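Local coordinates for Lmo0135 protein (Listeria monocytogenes EGD-e, PDB 5ISU) that probably serves as the extracellular substrate-binding component of an ABC transporter, perhaps for peptides, at residues A[230-234]-A[471-477]; A[18-24]-A[206-212]; A[279-283]-A[326-330]; A[260-266]-A[421-425]. One frame throughout, in Å; residues are numbered along the deposited sequence. Where two conformers were deposited one is given.

Contact 1: A[230-234]-A[471-477]; sequences NLKSI and VLALDSR
Lys232 and Ala473 form the hydrogen-bonded pair at the middle of a short antiparallel strand pairing. Lys232 N donates to Ala473 O over 3.2 Å, and Ala473 N returns a bond of 2.9 Å to Lys232 O. One bond flanks it at each end: Asp475 N to Asn230 O, almost straight at 173°, and Ile234 N to Val471 O. At that last end a water bridges the strands, donating a hydrogen bond to Ile234 O and accepting one from Val471 N.

Small Ala473 suits its place, because its CB is met by Ile234 CG1, at 3.6 Å, and CD1. On the other face Leu231 CB rests against Leu474 CD1, and Leu472 CD2 reaches Ser233 OG.

Asn230 and Asp475 run side by side, with Asp475 CG opposite its backbone N (chi1 176°) and the carboxylate beside the Asn230 amide. Asn230 ND2 gives a bent bond of 3.3 Å to Asp475 OD2 on its anti side, while Asn230 OD1 accepts from Ile21 N. The carboxylate is steadied by the following turn: Asp475 OD1 takes Arg477 N in an Asx turn, at 3.0 Å, and OD2 forms a salt bridge with Arg477 NE whose hydrogen bond is weak.

Helix 217-225 covers the Lys232 and Ala473 face, with Asn221 binding Lys232 NZ, and strand 491-492 covers the leucine face. Strand 248-263 pairs with the far edge of 471-475, and strand 19-24 borders 230-234.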
loop_
_atom_site.group_PDB
_atom_site.type_symbol
_atom_site.label_atom_id
_atom_site.label_comp_id
_atom_site.label_asym_id
_atom_site.label_seq_id
_atom_site.Cartn_x
_atom_site.Cartn_y
_atom_site.Cartn_z
ATOM N N ASN A 230 17.167 -14.133 -9.719
ATOM C CA ASN A 230 17.329 -14.786 -8.415
ATOM C C ASN A 230 16.164 -14.573 -7.443
ATOM O O ASN A 230 16.010 -15.347 -6.502
ATOM C CB ASN A 230 18.571 -14.226 -7.734
ATOM C CG ASN A 230 19.833 -14.443 -8.536
ATOM O OD1 ASN A 230 20.490 -13.480 -8.933
ATOM N ND2 ASN A 230 20.158 -15.701 -8.811
ATOM N N LEU A 231 15.369 -13.527 -7.675
ATOM C CA LEU A 231 14.291 -13.135 -6.774
ATOM C C LEU A 231 13.200 -12.369 -7.507
ATOM O O LEU A 231 13.486 -11.518 -8.328
ATOM C CB LEU A 231 14.852 -12.215 -5.652
ATOM C CG LEU A 231 13.822 -11.428 -4.793
ATOM C CD1 LEU A 231 12.884 -12.363 -4.047
ATOM C CD2 LEU A 231 14.511 -10.477 -3.816
ATOM N N LYS A 232 11.953 -12.698 -7.219
ATOM C CA LYS A 232 10.821 -12.005 -7.827
ATOM C C LYS A 232 9.528 -12.387 -7.139
ATOM O O LYS A 232 9.452 -13.384 -6.412
ATOM C CB LYS A 232 10.674 -12.389 -9.312
ATOM C CG LYS A 232 10.309 -13.863 -9.515
ATOM C CD LYS A 232 10.425 -14.335 -10.953
ATOM C CE LYS A 232 9.444 -13.648 -11.876
ATOM N NZ LYS A 232 8.020 -13.924 -11.540
ATOM N N SER A 233 8.506 -11.604 -7.434
ATOM C CA SER A 233 7.149 -11.863 -7.004
ATOM C C SER A 233 6.525 -12.906 -7.942
ATOM O O SER A 233 6.794 -12.914 -9.142
ATOM C CB SER A 233 6.340 -10.581 -7.070
ATOM O OG SER A 233 6.928 -9.609 -6.214
ATOM N N ILE A 234 5.677 -13.759 -7.374
ATOM C CA ILE A 234 5.005 -14.831 -8.082
ATOM C C ILE A 234 3.494 -14.677 -7.913
ATOM O O ILE A 234 3.028 -14.279 -6.855
ATOM C CB ILE A 234 5.408 -16.210 -7.478
ATOM C CG1 ILE A 234 6.926 -16.371 -7.423
ATOM C CG2 ILE A 234 4.786 -17.369 -8.248
ATOM C CD1 ILE A 234 7.630 -16.205 -8.755
ATOM N N VAL A 471 3.454 -13.181 -2.670
ATOM C CA VAL A 471 4.347 -14.353 -2.723
ATOM C C VAL A 471 5.641 -14.018 -3.453
ATOM O O VAL A 471 5.609 -13.383 -4.515
ATOM C CB VAL A 471 3.681 -15.532 -3.467
ATOM C CG1 VAL A 471 4.554 -16.773 -3.405
ATOM C CG2 VAL A 471 2.318 -15.843 -2.870
ATOM N N LEU A 472 6.761 -14.438 -2.870
ATOM C CA LEU A 472 8.077 -14.276 -3.466
ATOM C C LEU A 472 8.732 -15.629 -3.666
ATOM O O LEU A 472 8.514 -16.569 -2.893
ATOM C CB LEU A 472 9.028 -13.538 -2.535
ATOM C CG LEU A 472 8.700 -12.116 -2.148
ATOM C CD1 LEU A 472 9.667 -11.696 -1.056
ATOM C CD2 LEU A 472 8.750 -11.195 -3.361
ATOM N N ALA A 473 9.605 -15.681 -4.661
ATOM C CA ALA A 473 10.424 -16.837 -4.914
ATOM C C ALA A 473 11.857 -16.314 -4.829
ATOM O O ALA A 473 12.204 -15.339 -5.505
ATOM C CB ALA A 473 10.133 -17.425 -6.280
ATOM N N LEU A 474 12.661 -16.945 -3.975
ATOM C CA LEU A 474 14.060 -16.569 -3.759
ATOM C C LEU A 474 14.968 -17.775 -3.995
ATOM O O LEU A 474 14.826 -18.779 -3.317
ATOM C CB LEU A 474 14.269 -16.086 -2.315
ATOM C CG LEU A 474 15.722 -15.781 -1.918
ATOM C CD1 LEU A 474 16.241 -14.671 -2.812
ATOM C CD2 LEU A 474 15.908 -15.391 -0.448
ATOM N N ASP A 475 15.920 -17.637 -4.919
ATOM C CA ASP A 475 16.905 -18.684 -5.243
ATOM C C ASP A 475 17.460 -19.269 -3.914
ATOM O O ASP A 475 17.946 -18.523 -3.030
ATOM C CB ASP A 475 17.977 -18.075 -6.165
ATOM C CG ASP A 475 19.124 -19.024 -6.504
ATOM O OD1 ASP A 475 19.336 -20.064 -5.830
ATOM O OD2 ASP A 475 19.879 -18.677 -7.443
ATOM N N SER A 476 17.351 -20.596 -3.783
ATOM C CA SER A 476 17.751 -21.320 -2.564
ATOM C C SER A 476 19.182 -21.133 -2.118
ATOM O O SER A 476 19.483 -21.396 -0.972
ATOM C CB SER A 476 17.415 -22.819 -2.651
ATOM O OG SER A 476 16.020 -23.001 -2.488
ATOM N N ARG A 477 20.052 -20.666 -3.001
ATOM C CA ARG A 477 21.435 -20.383 -2.627
ATOM C C ARG A 477 21.558 -19.110 -1.745
ATOM O O ARG A 477 22.632 -18.847 -1.195
ATOM C CB ARG A 477 22.296 -20.188 -3.877
ATOM C CG ARG A 477 22.287 -21.345 -4.877
ATOM C CD ARG A 477 23.162 -21.032 -6.080
ATOM N NE ARG A 477 22.829 -19.733 -6.663
ATOM C CZ ARG A 477 23.519 -19.119 -7.623
ATOM N NH1 ARG A 477 24.599 -19.685 -8.160
ATOM N NH2 ARG A 477 23.121 -17.919 -8.051
HETATM O O HOH W 1 2.511 -12.164 -5.014
#

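Contact 2: A[18-24]-A[206-212]; sequences GSLIIGV and LDKVTFR
Ile22 carries CG1 beside its own backbone N (chi1 -48°) and then runs out extended, which lays CD1 alongside the Phe211 ring, 3.7 Å from Phe211 CE1, and also against Val209 CG1. Val24 CG1 meets the Phe211 ring at its edge, near the ring plane. Near the start of the pairing, Leu206 CD1 packs on Leu20 CB at 3.8 Å.

The two strands run parallel, so their backbone bonds zigzag: Leu20 N binds Lys208 O, Thr210 N binds Leu20 O, and Ile22 N binds Thr210 O at 2.8 Å. At the first residues Gly18 O takes two donors, Asp207 N at 2.9 Å and Lys208 N at 3.3 Å. Gly18 has a positive phi of 111°, where a CB would collide with the preceding carbonyl.

Leu20, Ile22, Val209 and Phe211 form an apolar face, and Thr43 and Ile44 of helix 39-48 lie against Phe211. The other face is mixed, carrying Ile21 among Ser19, Lys208, Thr210 and Arg212, and there a water links Leu20 O to Thr210 OG1. This division implies an amphipathic strand pair, apolar toward helix 39-48 and mostly polar on the other face.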
loop_
_atom_site.group_PDB
_atom_site.type_symbol
_atom_site.label_atom_id
_atom_site.label_comp_id
_atom_site.label_asym_id
_atom_site.label_seq_id
_atom_site.Cartn_x
_atom_site.Cartn_y
_atom_site.Cartn_z
ATOM N N GLY A 18 29.077 -11.147 -4.186
ATOM C CA GLY A 18 28.130 -11.853 -4.997
ATOM C C GLY A 18 27.108 -10.860 -5.495
ATOM O O GLY A 18 27.012 -9.736 -5.000
ATOM N N SER A 19 26.332 -11.303 -6.478
ATOM C CA SER A 19 25.343 -10.488 -7.114
ATOM C C SER A 19 23.961 -11.060 -6.853
ATOM O O SER A 19 23.812 -12.246 -6.595
ATOM C CB SER A 19 25.591 -10.485 -8.625
ATOM O OG SER A 19 26.913 -10.106 -8.956
ATOM N N LEU A 20 22.958 -10.193 -6.922
ATOM C CA LEU A 20 21.555 -10.580 -6.793
ATOM C C LEU A 20 20.810 -9.883 -7.912
ATOM O O LEU A 20 20.972 -8.681 -8.109
ATOM C CB LEU A 20 20.951 -10.148 -5.463
ATOM C CG LEU A 20 19.465 -10.495 -5.247
ATOM C CD1 LEU A 20 19.268 -11.989 -5.115
ATOM C CD2 LEU A 20 18.932 -9.809 -4.006
ATOM N N ILE A 21 20.008 -10.651 -8.642
ATOM C CA ILE A 21 19.205 -10.152 -9.747
ATOM C C ILE A 21 17.760 -10.251 -9.299
ATOM O O ILE A 21 17.306 -11.338 -8.944
ATOM C CB ILE A 21 19.368 -11.034 -10.991
ATOM C CG1 ILE A 21 20.841 -11.189 -11.354
ATOM C CG2 ILE A 21 18.610 -10.435 -12.159
ATOM C CD1 ILE A 21 21.454 -9.925 -11.890
ATOM N N ILE A 22 17.047 -9.127 -9.309
ATOM C CA ILE A 22 15.649 -9.090 -8.878
ATOM C C ILE A 22 14.739 -8.764 -10.050
ATOM O O ILE A 22 14.965 -7.799 -10.774
ATOM C CB ILE A 22 15.445 -8.035 -7.787
ATOM C CG1 ILE A 22 16.515 -8.175 -6.702
ATOM C CG2 ILE A 22 14.022 -8.118 -7.217
ATOM C CD1 ILE A 22 16.354 -7.188 -5.567
ATOM N N GLY A 23 13.700 -9.563 -10.227
ATOM C CA GLY A 23 12.782 -9.377 -11.355
ATOM C C GLY A 23 11.665 -8.420 -10.999
ATOM O O GLY A 23 11.047 -8.566 -9.950
ATOM N N VAL A 24 11.468 -7.400 -11.833
ATOM C CA VAL A 24 10.358 -6.456 -11.667
ATOM C C VAL A 24 9.603 -6.434 -12.999
ATOM O O VAL A 24 10.135 -6.872 -14.032
ATOM C CB VAL A 24 10.818 -5.059 -11.241
ATOM C CG1 VAL A 24 11.480 -5.131 -9.884
ATOM C CG2 VAL A 24 11.761 -4.445 -12.258
ATOM N N LEU A 206 25.876 -8.720 0.004
ATOM C CA LEU A 206 25.909 -8.836 -1.461
ATOM C C LEU A 206 26.527 -7.549 -2.025
ATOM O O LEU A 206 26.228 -6.436 -1.581
ATOM C CB LEU A 206 24.512 -9.069 -2.038
ATOM C CG LEU A 206 23.848 -10.394 -1.615
ATOM C CD1 LEU A 206 22.352 -10.369 -1.895
ATOM C CD2 LEU A 206 24.506 -11.597 -2.280
ATOM N N ASP A 207 27.390 -7.723 -3.004
ATOM C CA ASP A 207 28.107 -6.623 -3.610
ATOM C C ASP A 207 27.270 -5.849 -4.648
ATOM O O ASP A 207 27.279 -4.628 -4.646
ATOM C CB ASP A 207 29.403 -7.171 -4.243
ATOM C CG ASP A 207 30.235 -6.089 -4.922
ATOM O OD1 ASP A 207 30.253 -4.936 -4.424
ATOM O OD2 ASP A 207 30.883 -6.401 -5.950
ATOM N N LYS A 208 26.567 -6.552 -5.534
ATOM C CA LYS A 208 25.767 -5.895 -6.590
ATOM C C LYS A 208 24.324 -6.359 -6.629
ATOM O O LYS A 208 24.041 -7.511 -6.336
ATOM C CB LYS A 208 26.385 -6.150 -7.953
ATOM C CG LYS A 208 27.797 -5.648 -8.062
ATOM C CD LYS A 208 28.231 -5.672 -9.496
ATOM C CE LYS A 208 29.674 -5.262 -9.637
ATOM N NZ LYS A 208 29.995 -5.180 -11.085
ATOM N N VAL A 209 23.415 -5.437 -6.950
ATOM C CA VAL A 209 21.994 -5.749 -7.073
ATOM C C VAL A 209 21.508 -5.144 -8.369
ATOM O O VAL A 209 21.737 -3.968 -8.634
ATOM C CB VAL A 209 21.162 -5.221 -5.899
ATOM C CG1 VAL A 209 19.674 -5.438 -6.146
ATOM C CG2 VAL A 209 21.562 -5.906 -4.603
ATOM N N THR A 210 20.852 -5.961 -9.183
ATOM C CA THR A 210 20.343 -5.524 -10.461
ATOM C C THR A 210 18.859 -5.777 -10.464
ATOM O O THR A 210 18.422 -6.853 -10.056
ATOM C CB THR A 210 20.973 -6.331 -11.617
ATOM O OG1 THR A 210 22.393 -6.193 -11.582
ATOM C CG2 THR A 210 20.454 -5.858 -12.992
ATOM N N PHE A 211 18.082 -4.776 -10.870
ATOM C CA PHE A 211 16.635 -4.939 -11.011
ATOM C C PHE A 211 16.398 -5.181 -12.484
ATOM O O PHE A 211 16.601 -4.274 -13.289
ATOM C CB PHE A 211 15.863 -3.713 -10.525
ATOM C CG PHE A 211 15.866 -3.565 -9.030
ATOM C CD1 PHE A 211 14.875 -4.170 -8.260
ATOM C CD2 PHE A 211 16.863 -2.854 -8.390
ATOM C CE1 PHE A 211 14.868 -4.049 -6.884
ATOM C CE2 PHE A 211 16.876 -2.742 -7.004
ATOM C CZ PHE A 211 15.872 -3.325 -6.255
ATOM N N ARG A 212 16.001 -6.414 -12.816
ATOM C CA ARG A 212 15.752 -6.849 -14.205
ATOM C C ARG A 212 14.288 -6.693 -14.613
ATOM O O ARG A 212 13.408 -7.303 -14.027
ATOM C CB ARG A 212 16.183 -8.315 -14.351
ATOM C CG ARG A 212 15.865 -9.005 -15.668
ATOM C CD ARG A 212 16.491 -8.330 -16.870
ATOM N NE ARG A 212 17.955 -8.353 -16.855
ATOM C CZ ARG A 212 18.719 -7.822 -17.814
ATOM N NH1 ARG A 212 18.168 -7.219 -18.874
ATOM N NH2 ARG A 212 20.046 -7.884 -17.714
HETATM O O HOH W 2 23.371 -8.055 -9.844
#

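Contact 3: A[279-283]-A[326-330]; sequences LSYAL and KAKKL
The Tyr281 ring has the aliphatic part of Lys326 over one face. Lys326 CD lies 4.0 Å from the ring centroid and 21° off its normal, a CH-pi contact displaced toward the rim on the hydroxyl side. Leu330 CD1 comes to the ring obliquely, 3.6 Å from Tyr281 CD2, while Tyr320, from the loop before helix 324-334, makes an edge-to-face pair with the same ring.

Lys326 is fully extended beyond CG. Its CG stands anti to the backbone N (chi1 -174°), a setting that carries the chain across the ring to its rim, where NZ donates to Tyr281 OH at 3.0 Å. Tyrosine suits this place because its ring offers a face to the methylenes and its hydroxyl an acceptor to the ammonium. Lysine answers both with one chain, and the ammonium would be expected to polarise the phenol oxygen.

The contact joins the C-terminal end of helix 273-281 to helix 324-334, two helices packed together in a solute-binding protein of family 5. A tyrosine here can reach across to helix 324-334, whereas the alanines mark where the backbones come near: the CA atoms of Tyr281 and Ala327 are 5.5 Å apart. Ala327 CB touches Tyr281 CB at 4.0 Å and approaches Ala282 CB at 4.5 Å, with Ile367 also against Ala327.

Leu330, one turn on from Lys326, has other apolar company on helix 273-281, including Ala278. Ala282 O is bound by Gln363 NE2 of helix 351-365, and the backbone of Tyr281 pairs with that of Asp323, whose OD1 accepts from Lys326 N.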
loop_
_atom_site.group_PDB
_atom_site.type_symbol
_atom_site.label_atom_id
_atom_site.label_comp_id
_atom_site.label_asym_id
_atom_site.label_seq_id
_atom_site.Cartn_x
_atom_site.Cartn_y
_atom_site.Cartn_z
ATOM N N LEU A 279 -27.030 -8.641 -0.885
ATOM C CA LEU A 279 -25.893 -8.948 -1.758
ATOM C C LEU A 279 -24.626 -9.304 -0.976
ATOM O O LEU A 279 -23.594 -9.633 -1.576
ATOM C CB LEU A 279 -25.616 -7.781 -2.712
ATOM C CG LEU A 279 -26.756 -7.366 -3.650
ATOM C CD1 LEU A 279 -26.398 -6.098 -4.413
ATOM C CD2 LEU A 279 -27.147 -8.483 -4.614
ATOM N N SER A 280 -24.703 -9.201 0.349
ATOM C CA SER A 280 -23.608 -9.592 1.227
ATOM C C SER A 280 -23.922 -11.000 1.756
ATOM O O SER A 280 -23.080 -11.922 1.692
ATOM C CB SER A 280 -23.451 -8.594 2.386
ATOM O OG SER A 280 -23.240 -7.288 1.894
ATOM N N TYR A 281 -25.125 -11.158 2.280
ATOM C CA TYR A 281 -25.591 -12.456 2.785
ATOM C C TYR A 281 -25.596 -13.576 1.747
ATOM O O TYR A 281 -25.623 -14.743 2.110
ATOM C CB TYR A 281 -27.011 -12.351 3.353
ATOM C CG TYR A 281 -27.110 -11.806 4.755
ATOM C CD1 TYR A 281 -26.610 -12.536 5.834
ATOM C CD2 TYR A 281 -27.802 -10.625 5.025
ATOM C CE1 TYR A 281 -26.729 -12.066 7.135
ATOM C CE2 TYR A 281 -27.943 -10.159 6.327
ATOM C CZ TYR A 281 -27.403 -10.883 7.374
ATOM O OH TYR A 281 -27.530 -10.417 8.655
ATOM N N ALA A 282 -25.620 -13.237 0.464
ATOM C CA ALA A 282 -25.600 -14.264 -0.574
ATOM C C ALA A 282 -24.203 -14.870 -0.782
ATOM O O ALA A 282 -24.072 -15.893 -1.455
ATOM C CB ALA A 282 -26.106 -13.684 -1.891
ATOM N N LEU A 283 -23.182 -14.260 -0.179
ATOM C CA LEU A 283 -21.799 -14.656 -0.406
ATOM C C LEU A 283 -21.127 -15.366 0.761
ATOM O O LEU A 283 -21.549 -15.228 1.907
ATOM C CB LEU A 283 -20.988 -13.401 -0.743
ATOM C CG LEU A 283 -21.537 -12.495 -1.851
ATOM C CD1 LEU A 283 -20.716 -11.222 -1.968
ATOM C CD2 LEU A 283 -21.580 -13.220 -3.186
ATOM N N LYS A 326 -32.182 -15.722 4.103
ATOM C CA LYS A 326 -32.349 -14.360 4.615
ATOM C C LYS A 326 -32.105 -13.352 3.504
ATOM O O LYS A 326 -32.728 -12.291 3.481
ATOM C CB LYS A 326 -31.421 -14.077 5.789
ATOM C CG LYS A 326 -31.669 -12.721 6.425
ATOM C CD LYS A 326 -30.801 -12.509 7.649
ATOM C CE LYS A 326 -31.167 -11.215 8.359
ATOM N NZ LYS A 326 -30.320 -10.976 9.565
ATOM N N ALA A 327 -31.200 -13.686 2.587
ATOM C CA ALA A 327 -30.922 -12.820 1.451
ATOM C C ALA A 327 -32.166 -12.660 0.601
ATOM O O ALA A 327 -32.443 -11.562 0.129
ATOM C CB ALA A 327 -29.788 -13.365 0.605
ATOM N N LYS A 328 -32.900 -13.758 0.395
ATOM C CA LYS A 328 -34.160 -13.720 -0.374
ATOM C C LYS A 328 -35.180 -12.799 0.314
ATOM O O LYS A 328 -35.890 -12.051 -0.348
ATOM C CB LYS A 328 -34.721 -15.136 -0.616
ATOM C CG LYS A 328 -33.943 -15.921 -1.674
ATOM C CD LYS A 328 -34.437 -17.356 -1.874
ATOM C CE LYS A 328 -34.108 -18.245 -0.675
ATOM N NZ LYS A 328 -34.487 -19.686 -0.832
ATOM N N LYS A 329 -35.233 -12.869 1.643
ATOM C CA LYS A 329 -36.093 -11.995 2.451
ATOM C C LYS A 329 -35.783 -10.513 2.237
ATOM O O LYS A 329 -36.690 -9.705 2.059
ATOM C CB LYS A 329 -35.953 -12.328 3.956
ATOM C CG LYS A 329 -37.068 -13.172 4.566
ATOM C CD LYS A 329 -38.216 -12.261 5.005
ATOM C CE LYS A 329 -39.379 -13.012 5.639
ATOM N NZ LYS A 329 -40.124 -13.847 4.657
ATOM N N LEU A 330 -34.501 -10.169 2.251
ATOM C CA LEU A 330 -34.072 -8.776 2.100
ATOM C C LEU A 330 -34.279 -8.198 0.695
ATOM O O LEU A 330 -34.683 -7.032 0.550
ATOM C CB LEU A 330 -32.619 -8.625 2.553
ATOM C CG LEU A 330 -32.485 -8.742 4.074
ATOM C CD1 LEU A 330 -31.083 -9.154 4.480
ATOM C CD2 LEU A 330 -32.903 -7.443 4.758
#

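Contact 4: A[260-266]-A[421-425]; sequences YATFNEN and YSNYH
An Asx turn at the end of strand 248-263 receives the loop that leads into helix 427-438. Asn264 OD1 accepts from Asn266 N, two residues on, at 3.0 Å, and from Asn423 ND2 across the contact at 2.6 Å. The two donors reach this oxygen well out of the amide plane, one on either side. With chi1 at -167° the Asn264 amide points away from its own N, which turns OD1 back over the turn. Asparagine suits the place because its other end is also used: ND2 donates to Tyr393 O and Asn390 O.

The Asn266 and Asn423 amides are stacked, their planes 14° apart, and ND2 of Asn266 has Arg388 O and Asn390 O as partners. A water donates to both Asn266 OD1 and Asn423 O. Asn423 itself adopts a left-handed backbone conformation (phi 58°), readily taken by asparagine.

Within the family 5 solute-binding fold this joins the loop to the strand end, and the backbone adds Glu265 N to Ser422 O at 2.8 Å. Glu265 OE2 lies near the plane of the Tyr424 ring, at its edge, 3.2 Å from CD1. The Tyr424 hydroxyl is bound to Asp459. Nearer the strand, Thr262 CG2 packs on Tyr421 CB at 3.6 Å, and Tyr260 OH meets the edge of the Tyr421 ring at CD2. Ser422 OG, beside Thr262 CB, is hydrogen-bonded to Val461 O.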
loop_
_atom_site.group_PDB
_atom_site.type_symbol
_atom_site.label_atom_id
_atom_site.label_comp_id
_atom_site.label_asym_id
_atom_site.label_seq_id
_atom_site.Cartn_x
_atom_site.Cartn_y
_atom_site.Cartn_z
ATOM N N TYR A 260 -11.987 -6.054 -2.137
ATOM C CA TYR A 260 -13.377 -5.796 -1.810
ATOM C C TYR A 260 -14.235 -5.428 -3.001
ATOM O O TYR A 260 -13.732 -5.129 -4.070
ATOM C CB TYR A 260 -13.452 -4.669 -0.788
ATOM C CG TYR A 260 -13.051 -3.306 -1.291
ATOM C CD1 TYR A 260 -11.718 -2.988 -1.515
ATOM C CD2 TYR A 260 -13.996 -2.336 -1.543
ATOM C CE1 TYR A 260 -11.335 -1.746 -1.978
ATOM C CE2 TYR A 260 -13.632 -1.064 -1.988
ATOM C CZ TYR A 260 -12.300 -0.776 -2.207
ATOM O OH TYR A 260 -11.925 0.468 -2.659
ATOM N N ALA A 261 -15.546 -5.458 -2.789
ATOM C CA ALA A 261 -16.522 -5.041 -3.781
ATOM C C ALA A 261 -17.212 -3.786 -3.261
ATOM O O ALA A 261 -17.516 -3.703 -2.095
ATOM C CB ALA A 261 -17.534 -6.133 -3.999
ATOM N N THR A 262 -17.451 -2.818 -4.133
ATOM C CA THR A 262 -18.133 -1.576 -3.770
ATOM C C THR A 262 -19.538 -1.606 -4.327
ATOM O O THR A 262 -19.745 -2.139 -5.398
ATOM C CB THR A 262 -17.489 -0.367 -4.462
ATOM O OG1 THR A 262 -17.727 -0.455 -5.874
ATOM C CG2 THR A 262 -15.999 -0.301 -4.222
ATOM N N PHE A 263 -20.497 -1.004 -3.631
ATOM C CA PHE A 263 -21.885 -0.908 -4.140
ATOM C C PHE A 263 -22.098 0.548 -4.525
ATOM O O PHE A 263 -22.018 1.422 -3.663
ATOM C CB PHE A 263 -22.911 -1.353 -3.101
ATOM C CG PHE A 263 -22.764 -2.799 -2.676
ATOM C CD1 PHE A 263 -23.018 -3.824 -3.569
ATOM C CD2 PHE A 263 -22.439 -3.127 -1.368
ATOM C CE1 PHE A 263 -22.892 -5.150 -3.183
ATOM C CE2 PHE A 263 -22.326 -4.450 -0.973
ATOM C CZ PHE A 263 -22.552 -5.460 -1.884
ATOM N N ASN A 264 -22.330 0.806 -5.817
ATOM C CA ASN A 264 -22.476 2.187 -6.322
ATOM C C ASN A 264 -23.821 2.814 -5.966
ATOM O O ASN A 264 -24.820 2.594 -6.658
ATOM C CB ASN A 264 -22.293 2.225 -7.842
ATOM C CG ASN A 264 -22.115 3.645 -8.386
ATOM O OD1 ASN A 264 -22.281 4.631 -7.670
ATOM N ND2 ASN A 264 -21.744 3.747 -9.657
ATOM N N GLU A 265 -23.838 3.633 -4.917
ATOM C CA GLU A 265 -25.076 4.287 -4.493
ATOM C C GLU A 265 -25.615 5.360 -5.460
ATOM O O GLU A 265 -26.670 5.925 -5.204
ATOM C CB GLU A 265 -24.956 4.821 -3.068
ATOM C CG GLU A 265 -24.680 3.701 -2.078
ATOM C CD GLU A 265 -24.720 4.135 -0.622
ATOM O OE1 GLU A 265 -25.426 5.110 -0.292
ATOM O OE2 GLU A 265 -24.075 3.451 0.209
ATOM N N ASN A 266 -24.891 5.657 -6.543
ATOM C CA ASN A 266 -25.425 6.574 -7.569
ATOM C C ASN A 266 -26.556 5.866 -8.353
ATOM O O ASN A 266 -27.394 6.531 -8.964
ATOM C CB ASN A 266 -24.341 7.103 -8.516
ATOM C CG ASN A 266 -23.430 8.133 -7.857
ATOM O OD1 ASN A 266 -23.742 8.677 -6.788
ATOM N ND2 ASN A 266 -22.307 8.431 -8.514
ATOM N N TYR A 421 -15.673 5.145 -3.913
ATOM C CA TYR A 421 -16.263 4.360 -5.029
ATOM C C TYR A 421 -17.743 4.005 -4.863
ATOM O O TYR A 421 -18.485 3.898 -5.852
ATOM C CB TYR A 421 -15.425 3.089 -5.302
ATOM C CG TYR A 421 -13.970 3.405 -5.675
ATOM C CD1 TYR A 421 -13.677 4.165 -6.808
ATOM C CD2 TYR A 421 -12.899 2.935 -4.912
ATOM C CE1 TYR A 421 -12.372 4.466 -7.164
ATOM C CE2 TYR A 421 -11.586 3.230 -5.264
ATOM C CZ TYR A 421 -11.331 3.995 -6.396
ATOM O OH TYR A 421 -10.050 4.301 -6.770
ATOM N N SER A 422 -18.165 3.854 -3.613
ATOM C CA SER A 422 -19.539 3.523 -3.296
ATOM C C SER A 422 -20.469 4.758 -3.358
ATOM O O SER A 422 -21.682 4.602 -3.402
ATOM C CB SER A 422 -19.603 2.881 -1.909
ATOM O OG SER A 422 -18.766 1.728 -1.816
ATOM N N ASN A 423 -19.892 5.965 -3.366
ATOM C CA ASN A 423 -20.649 7.236 -3.396
ATOM C C ASN A 423 -21.608 7.351 -2.189
ATOM O O ASN A 423 -22.710 7.910 -2.294
ATOM C CB ASN A 423 -21.393 7.414 -4.731
ATOM C CG ASN A 423 -20.457 7.438 -5.922
ATOM O OD1 ASN A 423 -19.619 8.316 -6.038
ATOM N ND2 ASN A 423 -20.623 6.480 -6.837
ATOM N N TYR A 424 -21.136 6.843 -1.050
ATOM C CA TYR A 424 -21.863 6.836 0.225
ATOM C C TYR A 424 -21.748 8.189 0.929
ATOM O O TYR A 424 -20.650 8.641 1.248
ATOM C CB TYR A 424 -21.277 5.717 1.088
ATOM C CG TYR A 424 -21.767 5.588 2.513
ATOM C CD1 TYR A 424 -23.051 5.126 2.798
ATOM C CD2 TYR A 424 -20.908 5.826 3.582
ATOM C CE1 TYR A 424 -23.474 4.959 4.105
ATOM C CE2 TYR A 424 -21.329 5.664 4.888
ATOM C CZ TYR A 424 -22.605 5.228 5.145
ATOM O OH TYR A 424 -23.019 5.068 6.446
ATOM N N HIS A 425 -22.889 8.829 1.173
ATOM C CA HIS A 425 -22.919 10.152 1.800
ATOM C C HIS A 425 -23.578 10.108 3.174
ATOM O O HIS A 425 -24.799 9.954 3.291
ATOM C CB HIS A 425 -23.627 11.152 0.882
ATOM C CG HIS A 425 -23.132 11.116 -0.529
ATOM N ND1 HIS A 425 -21.814 11.360 -0.861
ATOM C CD2 HIS A 425 -23.773 10.864 -1.693
ATOM C CE1 HIS A 425 -21.664 11.251 -2.170
ATOM N NE2 HIS A 425 -22.839 10.958 -2.698
HETATM O O HOH W 3 -24.852 8.973 -4.163
#

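Contacts 1 and 2 form one continuous region, their centres 12 Å apart. Strand 19-24 of contact 2 pairs on its other side with segment 230-234 of contact 1: Asn230 OD1 lies 2.9 Å from Ile21 N, and Leu231 O lies 2.7 Å from Gly23 N, both probable hydrogen bonds. Contacts 3 and 4, with centres 18 Å apart, touch through Phe263, whose CE1 packs on Leu279 CB at 3.8 Å. The two groups lie far from each other. Contacts 1 and 4 have centres 38 Å apart, on opposite sides of the chain's centre, yet both reach the sheet in which strands 462-475 and 248-263 are neighbours. Contacts 2 and 3 are 51 Å apart between centres.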